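Local coordinates for oxygenase-reductase (Streptomyces fradiae, PDB 4OSP), which probably acts as the C-6 ketoreductase of angucyclinone biosynthesis, this chain being the NADP-binding, Rossmann-fold reductase domain at the C-terminal end of a longer oxygenase-reductase, at residues B[90-95]-B[99-104]; B[32-37]-B[62-67]; B[43-48]-B[56-61]. One frame throughout, in Å; residues are numbered along the deposited sequence.

Contact 1 of 3, residues B[90-95]-B[99-104]; sequences RGLKER and TTLDIL
L92 meets L101 methyl to methyl, with the two CD1 atoms 4.1 Å apart, and this is the apolar core of the contact between helix segment 90-95 and the loop running into strand 103-106. The L92 side chain points at the loop with chi2 at 173°, which carries CD1 out to full reach, while L101 leaves its backbone at an angle and only its end swings back to the helix. Further apolar cover comes from F69 and T18 beside L92, and from L20 and L88 beside L101.

A second group of contacts is van der Waals packing of the same methyl against backbone oxygens. L92 CD1 lies 3.7 Å from T99 O and 3.8 Å from T100 O; the latter oxygen is also hydrogen-bonded by T18 OG1, so a polar partner is supplied by the first strand. The loop thus passes over the helix near its C-terminal end, as expected in the Rossmann fold, where helix 80-96 belongs to the long crossover from strand 67-72 to strand 103-106, which enters the sheet beside strand 18-21.

Toward the surface the packing is looser. K93 CA and T99 CA are the nearest such pair, 5.4 Å apart, yet the side chains of these residues come only to 4.5 Å, K93 CB to T99 CG2. The amine of K93 turns to D97 O just beyond the segment.

The one side-chain hydrogen bond made within the two segments lies inside the helix. R95 folds back so that NH1 donates to G91 O over 3.0 Å, with an N-H...O angle of 156°. The oxygen lies in the guanidinium plane at its edge, while the donor comes to the carbonyl from well off the C=O direction, at 109°.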
ATOM      1  N   ARG B  90      14.365 -27.063  26.140  1.00 27.14           N
ATOM      2  CA  ARG B  90      14.708 -28.441  26.468  1.00 27.96           C
ATOM      3  C   ARG B  90      14.870 -29.270  25.182  1.00 27.91           C
ATOM      4  O   ARG B  90      15.921 -29.865  24.955  1.00 27.44           O
ATOM      5  CB  ARG B  90      13.655 -29.056  27.384  1.00 29.28           C
ATOM      6  CG  ARG B  90      14.070 -30.378  28.021  1.00 33.19           C
ATOM      7  CD  ARG B  90      13.094 -30.808  29.109  1.00 34.14           C
ATOM      8  NE  ARG B  90      11.817 -31.246  28.543  1.00 36.69           N
ATOM      9  CZ  ARG B  90      10.745 -30.472  28.413  1.00 36.80           C
ATOM     10  NH1 ARG B  90      10.775 -29.212  28.819  1.00 39.60           N
ATOM     11  NH2 ARG B  90       9.637 -30.960  27.880  1.00 38.79           N
ATOM     12  N   GLY B  91      13.846 -29.258  24.328  1.00 27.39           N
ATOM     13  CA  GLY B  91      13.870 -30.019  23.081  1.00 27.22           C
ATOM     14  C   GLY B  91      15.035 -29.685  22.160  1.00 29.31           C
ATOM     15  O   GLY B  91      15.636 -30.582  21.556  1.00 29.67           O
ATOM     16  N   LEU B  92      15.349 -28.396  22.040  1.00 28.63           N
ATOM     17  CA  LEU B  92      16.436 -27.958  21.173  1.00 28.91           C
ATOM     18  C   LEU B  92      17.808 -28.355  21.728  1.00 29.06           C
ATOM     19  O   LEU B  92      18.687 -28.806  20.980  1.00 27.36           O
ATOM     20  CB  LEU B  92      16.373 -26.443  20.939  1.00 28.78           C
ATOM     21  CG  LEU B  92      15.342 -25.891  19.940  1.00 28.70           C
ATOM     22  CD1 LEU B  92      15.325 -24.369  19.987  1.00 28.60           C
ATOM     23  CD2 LEU B  92      15.632 -26.371  18.523  1.00 27.69           C
ATOM     24  N   LYS B  93      17.978 -28.177  23.037  1.00 29.43           N
ATOM     25  CA  LYS B  93      19.230 -28.513  23.729  1.00 32.05           C
ATOM     26  C   LYS B  93      19.554 -30.010  23.614  1.00 31.96           C
ATOM     27  O   LYS B  93      20.698 -30.384  23.354  1.00 30.97           O
ATOM     28  CB  LYS B  93      19.140 -28.097  25.211  1.00 32.90           C
ATOM     29  CG  LYS B  93      20.419 -28.266  26.023  1.00 34.88           C
ATOM     30  CD  LYS B  93      21.506 -27.307  25.555  1.00 38.57           C
ATOM     31  CE  LYS B  93      22.596 -27.131  26.600  1.00 39.22           C
ATOM     32  NZ  LYS B  93      23.509 -26.028  26.199  1.00 41.97           N
ATOM     33  N   GLU B  94      18.541 -30.851  23.812  1.00 32.24           N
ATOM     34  CA  GLU B  94      18.691 -32.306  23.694  1.00 35.03           C
ATOM     35  C   GLU B  94      19.200 -32.775  22.333  1.00 33.80           C
ATOM     36  O   GLU B  94      19.984 -33.722  22.248  1.00 35.03           O
ATOM     37  CB  GLU B  94      17.365 -32.997  23.963  1.00 39.17           C
ATOM     38  CG  GLU B  94      16.934 -32.992  25.410  1.00 45.16           C
ATOM     39  CD  GLU B  94      15.769 -33.924  25.642  1.00 51.36           C
ATOM     40  OE1 GLU B  94      15.558 -34.824  24.789  1.00 54.17           O
ATOM     41  OE2 GLU B  94      15.072 -33.759  26.670  1.00 54.45           O
ATOM     42  N   ARG B  95      18.738 -32.131  21.266  1.00 31.22           N
ATOM     43  CA  ARG B  95      19.026 -32.609  19.926  1.00 28.72           C
ATOM     44  C   ARG B  95      20.197 -31.906  19.253  1.00 30.05           C
ATOM     45  O   ARG B  95      20.730 -32.408  18.268  1.00 31.04           O
ATOM     46  CB  ARG B  95      17.772 -32.538  19.056  1.00 27.44           C
ATOM     47  CG  ARG B  95      16.667 -33.460  19.543  1.00 26.95           C
ATOM     48  CD  ARG B  95      15.303 -33.059  19.022  1.00 25.19           C
ATOM     49  NE  ARG B  95      14.292 -34.015  19.464  1.00 24.45           N
ATOM     50  CZ  ARG B  95      13.683 -33.983  20.649  1.00 23.74           C
ATOM     51  NH1 ARG B  95      13.954 -33.022  21.520  1.00 23.30           N
ATOM     52  NH2 ARG B  95      12.787 -34.906  20.951  1.00 22.16           N
ATOM     53  N   THR B  99      20.492 -23.833  22.178  1.00 28.39           N
ATOM     54  CA  THR B  99      19.101 -23.342  22.172  1.00 27.12           C
ATOM     55  C   THR B  99      18.875 -22.370  21.013  1.00 26.91           C
ATOM     56  O   THR B  99      17.821 -21.730  20.913  1.00 26.63           O
ATOM     57  CB  THR B  99      18.699 -22.674  23.515  1.00 27.30           C
ATOM     58  OG1 THR B  99      19.682 -21.694  23.889  1.00 26.72           O
ATOM     59  CG2 THR B  99      18.551 -23.716  24.628  1.00 25.06           C
ATOM     60  N   THR B 100      19.883 -22.263  20.153  1.00 26.21           N
ATOM     61  CA  THR B 100      19.810 -21.460  18.947  1.00 28.43           C
ATOM     62  C   THR B 100      18.507 -21.720  18.182  1.00 27.49           C
ATOM     63  O   THR B 100      18.173 -22.876  17.876  1.00 25.79           O
ATOM     64  CB  THR B 100      21.006 -21.773  18.028  1.00 30.79           C
ATOM     65  OG1 THR B 100      22.211 -21.812  18.811  1.00 33.36           O
ATOM     66  CG2 THR B 100      21.145 -20.725  16.936  1.00 30.24           C
ATOM     67  N   LEU B 101      17.764 -20.645  17.910  1.00 25.43           N
ATOM     68  CA  LEU B 101      16.534 -20.732  17.117  1.00 23.49           C
ATOM     69  C   LEU B 101      16.693 -19.887  15.870  1.00 22.75           C
ATOM     70  O   LEU B 101      16.647 -18.666  15.932  1.00 22.79           O
ATOM     71  CB  LEU B 101      15.316 -20.265  17.924  1.00 22.71           C
ATOM     72  CG  LEU B 101      13.918 -20.436  17.300  1.00 22.18           C
ATOM     73  CD1 LEU B 101      13.577 -21.918  17.150  1.00 21.51           C
ATOM     74  CD2 LEU B 101      12.856 -19.730  18.144  1.00 21.10           C
ATOM     75  N   ASP B 102      16.881 -20.542  14.738  1.00 21.42           N
ATOM     76  CA  ASP B 102      17.195 -19.828  13.518  1.00 21.81           C
ATOM     77  C   ASP B 102      15.977 -19.187  12.911  1.00 20.87           C
ATOM     78  O   ASP B 102      16.030 -18.051  12.431  1.00 20.33           O
ATOM     79  CB  ASP B 102      17.846 -20.774  12.525  1.00 21.92           C
ATOM     80  CG  ASP B 102      19.172 -21.278  13.021  1.00 21.90           C
ATOM     81  OD1 ASP B 102      20.157 -20.532  12.896  1.00 22.61           O
ATOM     82  OD2 ASP B 102      19.220 -22.396  13.571  1.00 21.74           O
ATOM     83  N   ILE B 103      14.871 -19.916  12.964  1.00 20.56           N
ATOM     84  CA  ILE B 103      13.665 -19.551  12.245  1.00 20.37           C
ATOM     85  C   ILE B 103      12.468 -19.601  13.184  1.00 19.95           C
ATOM     86  O   ILE B 103      12.225 -20.608  13.849  1.00 19.57           O
ATOM     87  CB  ILE B 103      13.436 -20.503  11.050  1.00 20.04           C
ATOM     88  CG1 ILE B 103      14.612 -20.414  10.069  1.00 21.20           C
ATOM     89  CG2 ILE B 103      12.127 -20.176  10.344  1.00 20.89           C
ATOM     90  CD1 ILE B 103      14.760 -21.610   9.136  1.00 21.47           C
ATOM     91  N   LEU B 104      11.735 -18.499  13.246  1.00 18.93           N
ATOM     92  CA  LEU B 104      10.488 -18.466  13.982  1.00 18.82           C
ATOM     93  C   LEU B 104       9.328 -18.162  13.038  1.00 19.25           C
ATOM     94  O   LEU B 104       9.331 -17.135  12.341  1.00 18.93           O
ATOM     95  CB  LEU B 104      10.549 -17.403  15.089  1.00 18.42           C
ATOM     96  CG  LEU B 104       9.210 -17.018  15.710  1.00 18.14           C
ATOM     97  CD1 LEU B 104       8.634 -18.190  16.490  1.00 17.31           C
ATOM     98  CD2 LEU B 104       9.355 -15.777  16.583  1.00 18.57           C
TER

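Contact 2 of 3, residues B[32-37]-B[62-67]; sequences TAIRLA and EKEGGR
I34 and E64 cross at about a right angle, the isoleucine's branch methyl lying against the carboxylate. CG2 of I34 is 3.9 Å from E64 OE2 and 4.1 Å from E64 OE1, so both oxygens rest near one methyl. The I34 chi1 of -71° sets CG1 beside the backbone N and leaves CG2 as the branch that meets the glutamate. E64 starts out with CG anti to its carbonyl carbon and then runs extended (chi2 177°), which carries the carboxylate across to helix 27-38. There its polar partner is R38, in a salt bridge through OE1.

Helix 51-63 ends here in a Schellman motif: G65 adopts a positive phi of 90°, its N bonds E62 O at 2.7 Å, and a second bond back into the last turn probably runs from G66 N to I61 O. The turn directs the chain into strand 67-72 of the Rossmann sheet and brings G66 next to helix 27-38. A37 CA and G66 CA are the nearest such pair, 5.4 Å apart; G66, having no side chain, lets the backbones come close, and A37 O lies 4.5 Å from G66 CA. A37 CB points to the turn and reaches R67 O at 4.4 Å, a loose approach, while the R67 side chain leads away from the helix. A37 also touches V43 and I61, and I34 touches T60 and I61.

R35, whose side chain leaves the helix away from this turn, sends its guanidinium to E39 and D236, and NH1 also forms a salt bridge with D245 of a second subunit.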
ATOM      1  N   THR B  32       3.878 -26.058   6.577  1.00 21.94           N
ATOM      2  CA  THR B  32       5.062 -25.227   6.760  1.00 21.96           C
ATOM      3  C   THR B  32       6.143 -25.996   7.506  1.00 22.25           C
ATOM      4  O   THR B  32       7.305 -26.043   7.057  1.00 21.41           O
ATOM      5  CB  THR B  32       4.740 -23.917   7.510  1.00 22.50           C
ATOM      6  OG1 THR B  32       3.789 -23.155   6.753  1.00 22.55           O
ATOM      7  CG2 THR B  32       6.005 -23.091   7.704  1.00 21.21           C
ATOM      8  N   ALA B  33       5.757 -26.613   8.629  1.00 21.60           N
ATOM      9  CA  ALA B  33       6.683 -27.447   9.392  1.00 22.57           C
ATOM     10  C   ALA B  33       7.281 -28.549   8.504  1.00 23.78           C
ATOM     11  O   ALA B  33       8.500 -28.788   8.518  1.00 25.31           O
ATOM     12  CB  ALA B  33       6.000 -28.039  10.625  1.00 22.02           C
ATOM     13  N   ILE B  34       6.432 -29.187   7.705  1.00 24.42           N
ATOM     14  CA  ILE B  34       6.884 -30.231   6.782  1.00 24.90           C
ATOM     15  C   ILE B  34       7.898 -29.720   5.737  1.00 25.32           C
ATOM     16  O   ILE B  34       8.948 -30.345   5.519  1.00 26.22           O
ATOM     17  CB  ILE B  34       5.680 -30.951   6.115  1.00 25.88           C
ATOM     18  CG1 ILE B  34       4.958 -31.832   7.150  1.00 26.23           C
ATOM     19  CG2 ILE B  34       6.123 -31.769   4.901  1.00 25.14           C
ATOM     20  CD1 ILE B  34       3.567 -32.295   6.736  1.00 26.77           C
ATOM     21  N   ARG B  35       7.605 -28.583   5.108  1.00 24.74           N
ATOM     22  CA  ARG B  35       8.495 -28.068   4.063  1.00 24.63           C
ATOM     23  C   ARG B  35       9.860 -27.627   4.623  1.00 24.38           C
ATOM     24  O   ARG B  35      10.903 -27.892   4.012  1.00 24.83           O
ATOM     25  CB  ARG B  35       7.824 -26.941   3.241  1.00 24.17           C
ATOM     26  CG  ARG B  35       8.709 -26.342   2.143  1.00 23.48           C
ATOM     27  CD  ARG B  35       9.065 -27.368   1.076  1.00 24.59           C
ATOM     28  NE  ARG B  35      10.209 -26.972   0.243  1.00 24.81           N
ATOM     29  CZ  ARG B  35      10.097 -26.427  -0.967  1.00 25.18           C
ATOM     30  NH1 ARG B  35       8.896 -26.195  -1.490  1.00 25.62           N
ATOM     31  NH2 ARG B  35      11.180 -26.116  -1.662  1.00 23.77           N
ATOM     32  N   LEU B  36       9.847 -26.968   5.782  1.00 23.42           N
ATOM     33  CA  LEU B  36      11.088 -26.587   6.465  1.00 23.74           C
ATOM     34  C   LEU B  36      11.970 -27.797   6.778  1.00 24.07           C
ATOM     35  O   LEU B  36      13.155 -27.809   6.441  1.00 24.25           O
ATOM     36  CB  LEU B  36      10.791 -25.779   7.738  1.00 22.16           C
ATOM     37  CG  LEU B  36      10.145 -24.406   7.524  1.00 22.03           C
ATOM     38  CD1 LEU B  36       9.809 -23.747   8.859  1.00 22.78           C
ATOM     39  CD2 LEU B  36      11.003 -23.490   6.663  1.00 21.12           C
ATOM     40  N   ALA B  37      11.372 -28.823   7.385  1.00 25.15           N
ATOM     41  CA  ALA B  37      12.070 -30.088   7.678  1.00 26.44           C
ATOM     42  C   ALA B  37      12.667 -30.732   6.429  1.00 27.27           C
ATOM     43  O   ALA B  37      13.821 -31.176   6.438  1.00 25.85           O
ATOM     44  CB  ALA B  37      11.140 -31.068   8.383  1.00 25.36           C
ATOM     45  N   GLU B  62       9.625 -37.240  10.015  1.00 29.47           N
ATOM     46  CA  GLU B  62      10.612 -38.295  10.199  1.00 32.89           C
ATOM     47  C   GLU B  62      10.584 -39.340   9.071  1.00 33.85           C
ATOM     48  O   GLU B  62      11.637 -39.705   8.553  1.00 33.70           O
ATOM     49  CB  GLU B  62      10.495 -38.919  11.590  1.00 31.69           C
ATOM     50  CG  GLU B  62      11.041 -38.014  12.692  1.00 30.08           C
ATOM     51  CD  GLU B  62      10.903 -38.603  14.081  1.00 29.37           C
ATOM     52  OE1 GLU B  62       9.938 -39.339  14.335  1.00 29.54           O
ATOM     53  OE2 GLU B  62      11.756 -38.306  14.934  1.00 29.95           O
ATOM     54  N   LYS B  63       9.386 -39.766   8.662  1.00 36.58           N
ATOM     55  CA  LYS B  63       9.218 -40.665   7.502  1.00 36.39           C
ATOM     56  C   LYS B  63       9.945 -40.145   6.279  1.00 37.26           C
ATOM     57  O   LYS B  63      10.477 -40.921   5.492  1.00 39.02           O
ATOM     58  CB  LYS B  63       7.739 -40.863   7.153  1.00 37.38           C
ATOM     59  CG  LYS B  63       6.948 -41.731   8.128  1.00 41.73           C
ATOM     60  CD  LYS B  63       5.549 -42.023   7.587  1.00 43.83           C
ATOM     61  CE  LYS B  63       4.494 -42.012   8.688  1.00 46.33           C
ATOM     62  NZ  LYS B  63       4.322 -43.328   9.362  1.00 47.80           N
ATOM     63  N   GLU B  64       9.966 -38.826   6.119  1.00 38.76           N
ATOM     64  CA  GLU B  64      10.616 -38.203   4.972  1.00 38.53           C
ATOM     65  C   GLU B  64      12.110 -38.077   5.201  1.00 35.81           C
ATOM     66  O   GLU B  64      12.845 -37.628   4.323  1.00 34.88           O
ATOM     67  CB  GLU B  64       9.996 -36.826   4.664  1.00 42.67           C
ATOM     68  CG  GLU B  64       8.643 -36.906   3.957  1.00 49.18           C
ATOM     69  CD  GLU B  64       7.989 -35.546   3.722  1.00 51.93           C
ATOM     70  OE1 GLU B  64       8.704 -34.581   3.377  1.00 54.16           O
ATOM     71  OE2 GLU B  64       6.746 -35.452   3.863  1.00 53.61           O
ATOM     72  N   GLY B  65      12.559 -38.460   6.387  1.00 33.03           N
ATOM     73  CA  GLY B  65      13.984 -38.413   6.698  1.00 33.43           C
ATOM     74  C   GLY B  65      14.445 -37.098   7.303  1.00 33.13           C
ATOM     75  O   GLY B  65      15.641 -36.779   7.280  1.00 33.09           O
ATOM     76  N   GLY B  66      13.500 -36.337   7.853  1.00 31.55           N
ATOM     77  CA  GLY B  66      13.819 -35.101   8.554  1.00 29.18           C
ATOM     78  C   GLY B  66      13.884 -35.275  10.059  1.00 29.27           C
ATOM     79  O   GLY B  66      13.884 -36.402  10.567  1.00 29.38           O
ATOM     80  N   ARG B  67      13.935 -34.146  10.767  1.00 29.56           N
ATOM     81  CA  ARG B  67      14.026 -34.106  12.240  1.00 27.74           C
ATOM     82  C   ARG B  67      12.995 -33.121  12.803  1.00 26.41           C
ATOM     83  O   ARG B  67      12.867 -31.997  12.308  1.00 25.09           O
ATOM     84  CB  ARG B  67      15.433 -33.684  12.677  1.00 26.81           C
ATOM     85  CG  ARG B  67      16.558 -34.587  12.190  1.00 26.89           C
ATOM     86  CD  ARG B  67      16.497 -35.965  12.841  1.00 28.40           C
ATOM     87  NE  ARG B  67      16.335 -35.900  14.294  1.00 30.27           N
ATOM     88  CZ  ARG B  67      17.311 -35.579  15.145  1.00 31.86           C
ATOM     89  NH1 ARG B  67      18.524 -35.296  14.694  1.00 32.60           N
ATOM     90  NH2 ARG B  67      17.077 -35.546  16.451  1.00 31.15           N
TER

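Contact 3 of 3, residues B[43-48]-B[56-61]; sequences VAVHCS and ETVATI
V45 of strand 42-47 packs tightly against one face of helix 51-63; the axes of 43-47 and 56-61 run nearly antiparallel (157°) and 9.1 Å apart. Its CG2 carries most of the contact, lying 3.9 Å from T57 CG2 and also 3.9 Å from V58 CG2, with I61 CD1 a little farther at 4.3 Å. With chi1 at 176°, CG1 is anti to the backbone N and falls instead beside T57, 4.0 Å from its CB. T57 turns its methyl to the strand, while its hydroxyl makes weak hydrogen bonds to A53 O and S24 O, close to the NADP-binding S25. V43, buried and directed at the helix, stays slightly farther off.

The other side of the helix is looser and more exposed: E56, A59 and T60 do not touch the strand. There T60 OG1 bonds E56 O at 3.0 Å, and T60 N reaches the same oxygen from the opposite face of its plane.

Across the contact the meeting atoms are almost entirely methyls, so this strand and helix of the beta-alpha-beta unit are held by shape and hydrophobic burial instead of directional bonds, with V45 three residues before the NADP-binding S48.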
ATOM      1  N   VAL B  43      12.718 -29.025  13.355  1.00 21.71           N
ATOM      2  CA  VAL B  43      11.505 -28.242  13.558  1.00 21.33           C
ATOM      3  C   VAL B  43      10.792 -28.610  14.845  1.00 22.22           C
ATOM      4  O   VAL B  43      10.566 -29.791  15.132  1.00 22.80           O
ATOM      5  CB  VAL B  43      10.512 -28.406  12.380  1.00 20.50           C
ATOM      6  CG1 VAL B  43       9.274 -27.542  12.587  1.00 19.19           C
ATOM      7  CG2 VAL B  43      11.185 -28.084  11.048  1.00 19.84           C
ATOM      8  N   ALA B  44      10.443 -27.587  15.620  1.00 22.31           N
ATOM      9  CA  ALA B  44       9.575 -27.759  16.765  1.00 22.59           C
ATOM     10  C   ALA B  44       8.136 -27.554  16.328  1.00 22.95           C
ATOM     11  O   ALA B  44       7.746 -26.462  15.926  1.00 22.61           O
ATOM     12  CB  ALA B  44       9.954 -26.787  17.873  1.00 22.66           C
ATOM     13  N   VAL B  45       7.362 -28.630  16.362  1.00 24.10           N
ATOM     14  CA  VAL B  45       5.958 -28.576  16.013  1.00 24.99           C
ATOM     15  C   VAL B  45       5.209 -28.231  17.276  1.00 26.03           C
ATOM     16  O   VAL B  45       5.220 -29.001  18.234  1.00 27.68           O
ATOM     17  CB  VAL B  45       5.462 -29.938  15.471  1.00 26.62           C
ATOM     18  CG1 VAL B  45       3.958 -29.913  15.204  1.00 25.21           C
ATOM     19  CG2 VAL B  45       6.229 -30.321  14.216  1.00 27.06           C
ATOM     20  N   HIS B  46       4.588 -27.057  17.289  1.00 25.93           N
ATOM     21  CA  HIS B  46       3.799 -26.624  18.428  1.00 26.90           C
ATOM     22  C   HIS B  46       2.332 -26.836  18.181  1.00 29.32           C
ATOM     23  O   HIS B  46       1.871 -26.716  17.054  1.00 31.41           O
ATOM     24  CB  HIS B  46       4.037 -25.142  18.730  1.00 24.63           C
ATOM     25  CG  HIS B  46       2.984 -24.529  19.605  1.00 22.60           C
ATOM     26  ND1 HIS B  46       1.844 -23.938  19.099  1.00 22.13           N
ATOM     27  CD2 HIS B  46       2.889 -24.439  20.953  1.00 21.98           C
ATOM     28  CE1 HIS B  46       1.099 -23.501  20.097  1.00 21.43           C
ATOM     29  NE2 HIS B  46       1.714 -23.784  21.232  1.00 21.78           N
ATOM     30  N   CYS B  47       1.602 -27.138  19.250  1.00 33.00           N
ATOM     31  CA  CYS B  47       0.143 -27.086  19.253  1.00 36.52           C
ATOM     32  C   CYS B  47      -0.335 -26.693  20.641  1.00 35.70           C
ATOM     33  O   CYS B  47       0.382 -26.875  21.629  1.00 34.63           O
ATOM     34  CB  CYS B  47      -0.470 -28.434  18.849  1.00 39.61           C
ATOM     35  SG  CYS B  47      -2.266 -28.381  18.559  1.00 46.34           S
ATOM     36  N   SER B  48      -1.549 -26.158  20.710  1.00 36.99           N
ATOM     37  CA  SER B  48      -2.108 -25.691  21.968  1.00 38.73           C
ATOM     38  C   SER B  48      -2.534 -26.804  22.938  1.00 42.73           C
ATOM     39  O   SER B  48      -2.308 -26.678  24.137  1.00 43.26           O
ATOM     40  CB  SER B  48      -3.250 -24.705  21.723  1.00 36.71           C
ATOM     41  OG  SER B  48      -2.737 -23.397  21.490  1.00 35.87           O
ATOM     42  N   GLU B  56       1.859 -36.605  15.048  1.00 31.81           N
ATOM     43  CA  GLU B  56       1.624 -37.054  13.676  1.00 34.31           C
ATOM     44  C   GLU B  56       2.468 -36.270  12.647  1.00 32.93           C
ATOM     45  O   GLU B  56       3.056 -36.864  11.724  1.00 30.69           O
ATOM     46  CB  GLU B  56       0.142 -36.966  13.338  1.00 39.80           C
ATOM     47  CG  GLU B  56      -0.306 -37.942  12.259  1.00 51.87           C
ATOM     48  CD  GLU B  56      -1.825 -37.966  12.069  1.00 60.44           C
ATOM     49  OE1 GLU B  56      -2.526 -37.069  12.612  1.00 59.31           O
ATOM     50  OE2 GLU B  56      -2.319 -38.889  11.373  1.00 63.26           O
ATOM     51  N   THR B  57       2.532 -34.946  12.815  1.00 28.96           N
ATOM     52  CA  THR B  57       3.380 -34.100  11.979  1.00 28.55           C
ATOM     53  C   THR B  57       4.837 -34.511  12.116  1.00 27.95           C
ATOM     54  O   THR B  57       5.575 -34.620  11.120  1.00 27.02           O
ATOM     55  CB  THR B  57       3.285 -32.622  12.394  1.00 29.89           C
ATOM     56  OG1 THR B  57       1.908 -32.233  12.487  1.00 32.05           O
ATOM     57  CG2 THR B  57       4.010 -31.734  11.377  1.00 28.09           C
ATOM     58  N   VAL B  58       5.247 -34.723  13.364  1.00 27.82           N
ATOM     59  CA  VAL B  58       6.602 -35.149  13.675  1.00 27.15           C
ATOM     60  C   VAL B  58       6.904 -36.465  12.962  1.00 26.05           C
ATOM     61  O   VAL B  58       7.936 -36.596  12.286  1.00 26.19           O
ATOM     62  CB  VAL B  58       6.806 -35.259  15.207  1.00 27.18           C
ATOM     63  CG1 VAL B  58       8.071 -36.045  15.547  1.00 26.23           C
ATOM     64  CG2 VAL B  58       6.852 -33.872  15.817  1.00 26.58           C
ATOM     65  N   ALA B  59       5.978 -37.417  13.078  1.00 26.42           N
ATOM     66  CA  ALA B  59       6.102 -38.710  12.399  1.00 26.47           C
ATOM     67  C   ALA B  59       6.243 -38.540  10.884  1.00 26.95           C
ATOM     68  O   ALA B  59       7.098 -39.170  10.259  1.00 27.66           O
ATOM     69  CB  ALA B  59       4.921 -39.611  12.738  1.00 25.05           C
ATOM     70  N   THR B  60       5.421 -37.673  10.297  1.00 27.36           N
ATOM     71  CA  THR B  60       5.473 -37.448   8.855  1.00 27.71           C
ATOM     72  C   THR B  60       6.829 -36.891   8.430  1.00 27.83           C
ATOM     73  O   THR B  60       7.399 -37.317   7.408  1.00 28.30           O
ATOM     74  CB  THR B  60       4.361 -36.497   8.403  1.00 28.66           C
ATOM     75  OG1 THR B  60       3.096 -37.051   8.773  1.00 30.30           O
ATOM     76  CG2 THR B  60       4.406 -36.283   6.880  1.00 28.95           C
ATOM     77  N   ILE B  61       7.335 -35.937   9.215  1.00 27.11           N
ATOM     78  CA  ILE B  61       8.621 -35.302   8.954  1.00 26.73           C
ATOM     79  C   ILE B  61       9.747 -36.344   9.044  1.00 28.12           C
ATOM     80  O   ILE B  61      10.690 -36.346   8.235  1.00 26.48           O
ATOM     81  CB  ILE B  61       8.861 -34.120   9.933  1.00 26.49           C
ATOM     82  CG1 ILE B  61       8.011 -32.909   9.505  1.00 26.54           C
ATOM     83  CG2 ILE B  61      10.344 -33.758  10.021  1.00 24.04           C
ATOM     84  CD1 ILE B  61       7.904 -31.803  10.538  1.00 26.12           C
TER

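How the contacts relate
From the N terminus, helix 27-38 opens contact 2, which closes only when 62-67 comes back beside it. Contact 3 lies wholly within that loop, joining strand 42-47 to helix 51-63, and their centres are 9 Å apart. The two meet directly, with a probable hydrogen bond of 2.8 Å from G66 N to I61 O, and strands 42-47 and 67-72 pair through V43 and R67. Contact 1 follows in series and closes the short turn from helix 80-96 to strand 103-106; it crosses neither loop. R95 CG packs on R67 NH2, linking it to contact 2. Together they tie three helices to one parallel sheet.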